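Long-range contact in N2152 (Neocallimastix frontalis, PDB 5U22), which is a family 39 glycoside hydrolase of a rumen anaerobic fungus, probably cleaving rare arabinosyl linkages with polyspecific activity: residues Tyr188-Lys201 with His224-Ile237. Sequence-based numbering, arbitrary orientation.
Sequences YEENKMKNFLQFSK and HFRSYRNLEKSLGI. With EDO (1,2-ethanediol), chain D.
Tyr188 and His224 open the seam between parts of two neighbouring outer helices of the TIM barrel (190-202 and 221-235), whose axes here approach to 10.5 Å at 31°, running roughly parallel, and which back onto strands 180-185, 209-212 and 242-247. In this example polar bonds near both ends of the seam flank a largely apolar middle. The aromatic planes, nearly parallel, are slid so far apart that each CB lies over the other's ring, Tyr188 CB 3.8 Å from the His224 centroid; His224 ND1 is hydrogen-bonded to Glu214 OE2.

Polar links follow as a relay: Tyr188 OH donates to Ser227 OG at 2.8 Å, and Ser227 OG donates to the anti lone pair of Glu190 OE1 at 2.6 Å. With Ser227 OG anti to the backbone nitrogen (chi1 168°), the hydroxyl reaches both partners. A phenylalanine in place of Tyr188 would probably leave Ser227 OG without the phenol that donates to it.

Apolar packing fills the middle. Leu231 is a knob among Glu190, Met193, Lys194 and Leu197; Met193 CG meets the edge of the Tyr228 ring, and Leu197 CD1 touches Tyr228 CE1 at 3.7 Å. Leu197 CB also meets Leu235 CD1 and Ile237 CD1.

At the far end, where Gly236 forms a Schellman motif, the extended Lys201 chain brings NZ to donate a 2.7 Å hydrogen bond to Leu235 O, the nitrogen lying 19° out of the carbonyl plane.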
loop_
_atom_site.group_PDB
_atom_site.type_symbol
_atom_site.label_atom_id
_atom_site.label_comp_id
_atom_site.label_asym_id
_atom_site.label_seq_id
_atom_site.Cartn_x
_atom_site.Cartn_y
_atom_site.Cartn_z
ATOM N N TYR A 188 -2.564 -12.190 -8.651
ATOM C CA TYR A 188 -1.614 -12.226 -9.751
ATOM C C TYR A 188 -1.449 -13.655 -10.261
ATOM O O TYR A 188 -1.315 -14.599 -9.474
ATOM C CB TYR A 188 -0.261 -11.664 -9.308
ATOM C CG TYR A 188 0.700 -11.546 -10.463
ATOM C CD1 TYR A 188 0.805 -10.362 -11.183
ATOM C CD2 TYR A 188 1.474 -12.630 -10.856
ATOM C CE1 TYR A 188 1.679 -10.260 -12.268
ATOM C CE2 TYR A 188 2.341 -12.545 -11.927
ATOM C CZ TYR A 188 2.440 -11.355 -12.629
ATOM O OH TYR A 188 3.304 -11.279 -13.694
ATOM N N GLU A 189 -1.450 -13.812 -11.583
ATOM C CA GLU A 189 -1.027 -15.061 -12.207
ATOM C C GLU A 189 -0.372 -14.710 -13.537
ATOM O O GLU A 189 -0.834 -13.811 -14.238
ATOM C CB GLU A 189 -2.209 -16.026 -12.386
ATOM C CG GLU A 189 -1.809 -17.432 -12.769
ATOM C CD GLU A 189 -1.596 -17.585 -14.259
ATOM O OE1 GLU A 189 -2.402 -17.006 -15.027
ATOM O OE2 GLU A 189 -0.620 -18.269 -14.661
ATOM N N GLU A 190 0.716 -15.405 -13.872
ATOM C CA GLU A 190 1.568 -14.928 -14.959
ATOM C C GLU A 190 0.880 -15.016 -16.318
ATOM O O GLU A 190 0.988 -14.086 -17.129
ATOM C CB GLU A 190 2.879 -15.698 -14.965
ATOM C CG GLU A 190 3.839 -15.250 -16.036
ATOM C CD GLU A 190 5.200 -15.856 -15.844
ATOM O OE1 GLU A 190 5.937 -15.389 -14.946
ATOM O OE2 GLU A 190 5.512 -16.829 -16.557
ATOM N N ASN A 191 0.197 -16.131 -16.604
ATOM C CA ASN A 191 -0.487 -16.269 -17.890
ATOM C C ASN A 191 -1.559 -15.200 -18.057
ATOM O O ASN A 191 -1.711 -14.620 -19.140
ATOM C CB ASN A 191 -1.116 -17.654 -18.010
ATOM C CG ASN A 191 -0.134 -18.717 -18.486
ATOM O OD1 ASN A 191 1.046 -18.453 -18.673
ATOM N ND2 ASN A 191 -0.629 -19.932 -18.670
ATOM N N LYS A 192 -2.317 -14.938 -16.988
ATOM C CA LYS A 192 -3.376 -13.939 -17.017
ATOM C C LYS A 192 -2.809 -12.554 -17.298
ATOM O O LYS A 192 -3.336 -11.806 -18.135
ATOM C CB LYS A 192 -4.114 -13.975 -15.675
ATOM C CG LYS A 192 -5.230 -12.967 -15.517
ATOM C CD LYS A 192 -6.087 -13.300 -14.297
ATOM C CE LYS A 192 -5.260 -13.361 -13.016
ATOM N NZ LYS A 192 -6.058 -13.756 -11.820
ATOM N N MET A 193 -1.717 -12.201 -16.619
ATOM C CA MET A 193 -1.098 -10.894 -16.834
ATOM C C MET A 193 -0.492 -10.794 -18.228
ATOM O O MET A 193 -0.660 -9.784 -18.918
ATOM C CB MET A 193 -0.026 -10.632 -15.776
ATOM C CG MET A 193 0.713 -9.308 -15.975
ATOM S SD MET A 193 -0.367 -7.857 -15.861
ATOM C CE MET A 193 -0.536 -7.707 -14.082
ATOM N N LYS A 194 0.227 -11.830 -18.655
ATOM C CA LYS A 194 0.833 -11.806 -19.982
ATOM C C LYS A 194 -0.225 -11.625 -21.066
ATOM O O LYS A 194 -0.063 -10.800 -21.974
ATOM C CB LYS A 194 1.626 -13.094 -20.203
ATOM C CG LYS A 194 2.353 -13.165 -21.560
ATOM C CD LYS A 194 3.165 -14.466 -21.671
ATOM C CE LYS A 194 3.871 -14.601 -23.016
ATOM N NZ LYS A 194 4.931 -15.651 -22.923
ATOM N N ASN A 195 -1.315 -12.399 -20.987
ATOM C CA ASN A 195 -2.407 -12.254 -21.953
ATOM C C ASN A 195 -2.912 -10.816 -21.983
ATOM O O ASN A 195 -3.138 -10.241 -23.050
ATOM C CB ASN A 195 -3.539 -13.222 -21.617
ATOM C CG ASN A 195 -3.374 -14.593 -22.292
ATOM O OD1 ASN A 195 -2.989 -14.680 -23.464
ATOM N ND2 ASN A 195 -3.690 -15.661 -21.564
ATOM N N PHE A 196 -3.060 -10.199 -20.813
ATOM C CA PHE A 196 -3.525 -8.818 -20.767
ATOM C C PHE A 196 -2.496 -7.856 -21.348
ATOM O O PHE A 196 -2.855 -6.914 -22.065
ATOM C CB PHE A 196 -3.859 -8.409 -19.334
ATOM C CG PHE A 196 -4.146 -6.947 -19.205
ATOM C CD1 PHE A 196 -5.350 -6.437 -19.656
ATOM C CD2 PHE A 196 -3.212 -6.077 -18.663
ATOM C CE1 PHE A 196 -5.634 -5.090 -19.556
ATOM C CE2 PHE A 196 -3.488 -4.724 -18.565
ATOM C CZ PHE A 196 -4.701 -4.233 -19.012
ATOM N N LEU A 197 -1.218 -8.041 -21.008
ATOM C CA LEU A 197 -0.190 -7.159 -21.549
ATOM C C LEU A 197 -0.066 -7.314 -23.059
ATOM O O LEU A 197 0.101 -6.322 -23.781
ATOM C CB LEU A 197 1.154 -7.445 -20.879
ATOM C CG LEU A 197 1.189 -7.048 -19.408
ATOM C CD1 LEU A 197 2.519 -7.469 -18.790
ATOM C CD2 LEU A 197 0.969 -5.553 -19.274
ATOM N N GLN A 198 -0.104 -8.554 -23.552
ATOM C CA GLN A 198 -0.023 -8.769 -24.993
ATOM C C GLN A 198 -1.198 -8.107 -25.708
ATOM O O GLN A 198 -1.020 -7.421 -26.721
ATOM C CB GLN A 198 0.036 -10.262 -25.296
ATOM C CG GLN A 198 1.411 -10.878 -25.044
ATOM C CD GLN A 198 1.449 -12.368 -25.341
ATOM O OE1 GLN A 198 0.469 -13.078 -25.135
ATOM N NE2 GLN A 198 2.595 -12.852 -25.804
ATOM N N PHE A 199 -2.409 -8.297 -25.183
ATOM C CA PHE A 199 -3.584 -7.642 -25.748
ATOM C C PHE A 199 -3.433 -6.127 -25.739
ATOM O O PHE A 199 -3.740 -5.453 -26.731
ATOM C CB PHE A 199 -4.838 -8.052 -24.968
ATOM C CG PHE A 199 -6.060 -7.266 -25.347
ATOM C CD1 PHE A 199 -6.860 -7.674 -26.405
ATOM C CD2 PHE A 199 -6.397 -6.103 -24.669
ATOM C CE1 PHE A 199 -7.988 -6.948 -26.768
ATOM C CE2 PHE A 199 -7.517 -5.364 -25.029
ATOM C CZ PHE A 199 -8.314 -5.782 -26.081
ATOM N N SER A 200 -2.953 -5.572 -24.622
ATOM C CA SER A 200 -2.971 -4.129 -24.447
ATOM C C SER A 200 -1.863 -3.446 -25.240
ATOM O O SER A 200 -2.060 -2.341 -25.755
ATOM C CB SER A 200 -2.867 -3.789 -22.961
ATOM O OG SER A 200 -4.031 -4.224 -22.284
ATOM N N LYS A 201 -0.693 -4.081 -25.340
ATOM C CA LYS A 201 0.352 -3.548 -26.209
ATOM C C LYS A 201 -0.115 -3.504 -27.662
ATOM O O LYS A 201 0.020 -2.482 -28.343
ATOM C CB LYS A 201 1.624 -4.385 -26.088
ATOM C CG LYS A 201 2.685 -3.966 -27.104
ATOM C CD LYS A 201 3.938 -4.813 -27.042
ATOM C CE LYS A 201 5.012 -4.235 -27.974
ATOM N NZ LYS A 201 6.227 -5.079 -28.011
ATOM N N HIS A 224 5.708 -12.189 -7.693
ATOM C CA HIS A 224 4.824 -11.537 -8.652
ATOM C C HIS A 224 5.475 -10.293 -9.240
ATOM O O HIS A 224 5.366 -10.042 -10.444
ATOM C CB HIS A 224 3.496 -11.183 -7.980
ATOM C CG HIS A 224 2.774 -12.371 -7.431
ATOM N ND1 HIS A 224 1.856 -12.280 -6.404
ATOM C CD2 HIS A 224 2.857 -13.685 -7.749
ATOM C CE1 HIS A 224 1.401 -13.488 -6.116
ATOM N NE2 HIS A 224 1.990 -14.358 -6.920
ATOM N N PHE A 225 6.151 -9.495 -8.404
ATOM C CA PHE A 225 6.883 -8.345 -8.919
ATOM C C PHE A 225 7.964 -8.784 -9.900
ATOM O O PHE A 225 8.131 -8.171 -10.960
ATOM C CB PHE A 225 7.503 -7.540 -7.768
ATOM C CG PHE A 225 6.497 -7.006 -6.789
ATOM C CD1 PHE A 225 5.281 -6.489 -7.227
ATOM C CD2 PHE A 225 6.755 -7.054 -5.424
ATOM C CE1 PHE A 225 4.354 -6.011 -6.329
ATOM C CE2 PHE A 225 5.846 -6.584 -4.520
ATOM C CZ PHE A 225 4.623 -6.063 -4.972
ATOM N N ARG A 226 8.706 -9.846 -9.565
ATOM C CA ARG A 226 9.752 -10.327 -10.467
ATOM C C ARG A 226 9.159 -10.851 -11.770
ATOM O O ARG A 226 9.689 -10.581 -12.855
ATOM C CB ARG A 226 10.593 -11.405 -9.776
ATOM C CG ARG A 226 11.308 -10.879 -8.517
ATOM C CD ARG A 226 12.340 -11.873 -7.985
ATOM N NE ARG A 226 11.765 -13.169 -7.619
ATOM C CZ ARG A 226 11.326 -13.484 -6.400
ATOM N NH1 ARG A 226 11.366 -12.589 -5.417
ATOM N NH2 ARG A 226 10.833 -14.697 -6.167
ATOM N N SER A 227 8.063 -11.608 -11.679
ATOM C CA SER A 227 7.374 -12.083 -12.873
ATOM C C SER A 227 6.911 -10.915 -13.729
ATOM O O SER A 227 7.148 -10.879 -14.945
ATOM C CB SER A 227 6.181 -12.960 -12.479
ATOM O OG SER A 227 5.340 -13.202 -13.607
ATOM N N TYR A 228 6.283 -9.922 -13.100
ATOM C CA TYR A 228 5.719 -8.822 -13.871
ATOM C C TYR A 228 6.817 -8.040 -14.590
ATOM O O TYR A 228 6.719 -7.766 -15.792
ATOM C CB TYR A 228 4.873 -7.908 -12.978
ATOM C CG TYR A 228 4.452 -6.715 -13.781
ATOM C CD1 TYR A 228 3.467 -6.835 -14.743
ATOM C CD2 TYR A 228 5.101 -5.495 -13.647
ATOM C CE1 TYR A 228 3.112 -5.767 -15.532
ATOM C CE2 TYR A 228 4.756 -4.420 -14.435
ATOM C CZ TYR A 228 3.762 -4.570 -15.381
ATOM O OH TYR A 228 3.408 -3.511 -16.173
ATOM N N ARG A 229 7.892 -7.697 -13.884
ATOM C CA ARG A 229 8.939 -6.928 -14.546
ATOM C C ARG A 229 9.641 -7.742 -15.630
ATOM O O ARG A 229 10.078 -7.174 -16.637
ATOM C CB ARG A 229 9.927 -6.410 -13.502
ATOM C CG ARG A 229 9.254 -5.456 -12.495
ATOM C CD ARG A 229 9.835 -4.067 -12.571
ATOM N NE ARG A 229 9.143 -3.067 -11.746
ATOM C CZ ARG A 229 9.327 -2.886 -10.431
ATOM N NH1 ARG A 229 10.155 -3.667 -9.738
ATOM N NH2 ARG A 229 8.661 -1.922 -9.794
ATOM N N ASN A 230 9.743 -9.062 -15.462
ATOM C CA ASN A 230 10.278 -9.887 -16.543
ATOM C C ASN A 230 9.332 -9.925 -17.741
ATOM O O ASN A 230 9.787 -9.949 -18.891
ATOM C CB ASN A 230 10.568 -11.297 -16.044
ATOM C CG ASN A 230 11.960 -11.431 -15.458
ATOM O OD1 ASN A 230 12.942 -10.945 -16.029
ATOM N ND2 ASN A 230 12.054 -12.103 -14.320
ATOM N N LEU A 231 8.018 -9.918 -17.499
ATOM C CA LEU A 231 7.069 -9.846 -18.612
ATOM C C LEU A 231 7.219 -8.539 -19.388
ATOM O O LEU A 231 7.209 -8.538 -20.625
ATOM C CB LEU A 231 5.632 -9.989 -18.108
ATOM C CG LEU A 231 5.088 -11.373 -17.761
ATOM C CD1 LEU A 231 3.627 -11.259 -17.309
ATOM C CD2 LEU A 231 5.230 -12.338 -18.942
ATOM N N GLU A 232 7.360 -7.415 -18.682
ATOM C CA GLU A 232 7.599 -6.149 -19.367
ATOM C C GLU A 232 8.826 -6.238 -20.265
ATOM O O GLU A 232 8.802 -5.781 -21.414
ATOM C CB GLU A 232 7.776 -5.022 -18.353
ATOM C CG GLU A 232 6.512 -4.583 -17.643
ATOM C CD GLU A 232 6.799 -3.415 -16.736
ATOM O OE1 GLU A 232 7.929 -3.364 -16.194
ATOM O OE2 GLU A 232 5.916 -2.546 -16.589
ATOM N N LYS A 233 9.905 -6.837 -19.767
ATOM C CA LYS A 233 11.116 -6.929 -20.576
ATOM C C LYS A 233 10.912 -7.850 -21.778
ATOM O O LYS A 233 11.251 -7.488 -22.913
ATOM C CB LYS A 233 12.287 -7.401 -19.716
ATOM C CG LYS A 233 12.982 -6.264 -18.994
ATOM C CD LYS A 233 14.247 -6.735 -18.313
ATOM C CE LYS A 233 13.937 -7.349 -16.962
ATOM N N SER A 234 10.356 -9.042 -21.551
ATOM C CA SER A 234 10.217 -10.006 -22.632
ATOM C C SER A 234 9.205 -9.562 -23.680
ATOM O O SER A 234 9.312 -9.975 -24.838
ATOM C CB SER A 234 9.835 -11.375 -22.072
ATOM O OG SER A 234 8.463 -11.424 -21.730
ATOM N N LEU A 235 8.243 -8.721 -23.317
ATOM C CA LEU A 235 7.231 -8.260 -24.259
ATOM C C LEU A 235 7.543 -6.891 -24.853
ATOM O O LEU A 235 6.760 -6.396 -25.675
ATOM C CB LEU A 235 5.853 -8.227 -23.576
ATOM C CG LEU A 235 5.281 -9.547 -23.043
ATOM C CD1 LEU A 235 3.931 -9.308 -22.367
ATOM C CD2 LEU A 235 5.134 -10.546 -24.178
ATOM N N GLY A 236 8.649 -6.259 -24.457
ATOM C CA GLY A 236 9.009 -4.958 -24.991
ATOM C C GLY A 236 8.093 -3.836 -24.541
ATOM O O GLY A 236 7.671 -3.003 -25.350
ATOM N N ILE A 237 7.774 -3.803 -23.249
ATOM C CA ILE A 237 6.912 -2.781 -22.665
ATOM C C ILE A 237 7.763 -1.942 -21.722
ATOM O O ILE A 237 8.458 -2.490 -20.859
ATOM C CB ILE A 237 5.718 -3.418 -21.929
ATOM C CG1 ILE A 237 4.860 -4.216 -22.920
ATOM C CG2 ILE A 237 4.888 -2.352 -21.221
ATOM C CD1 ILE A 237 3.770 -5.054 -22.278
HETATM C C1 EDO D . 3.755 -15.803 -11.262
HETATM O O1 EDO D . 4.793 -15.795 -10.327
HETATM C C2 EDO D . 2.644 -16.663 -10.713
HETATM O O2 EDO D . 1.815 -17.016 -11.814
HETATM O O HOH W 1 7.739 -13.435 -16.491
HETATM O O HOH W 2 7.150 -14.275 -21.503
#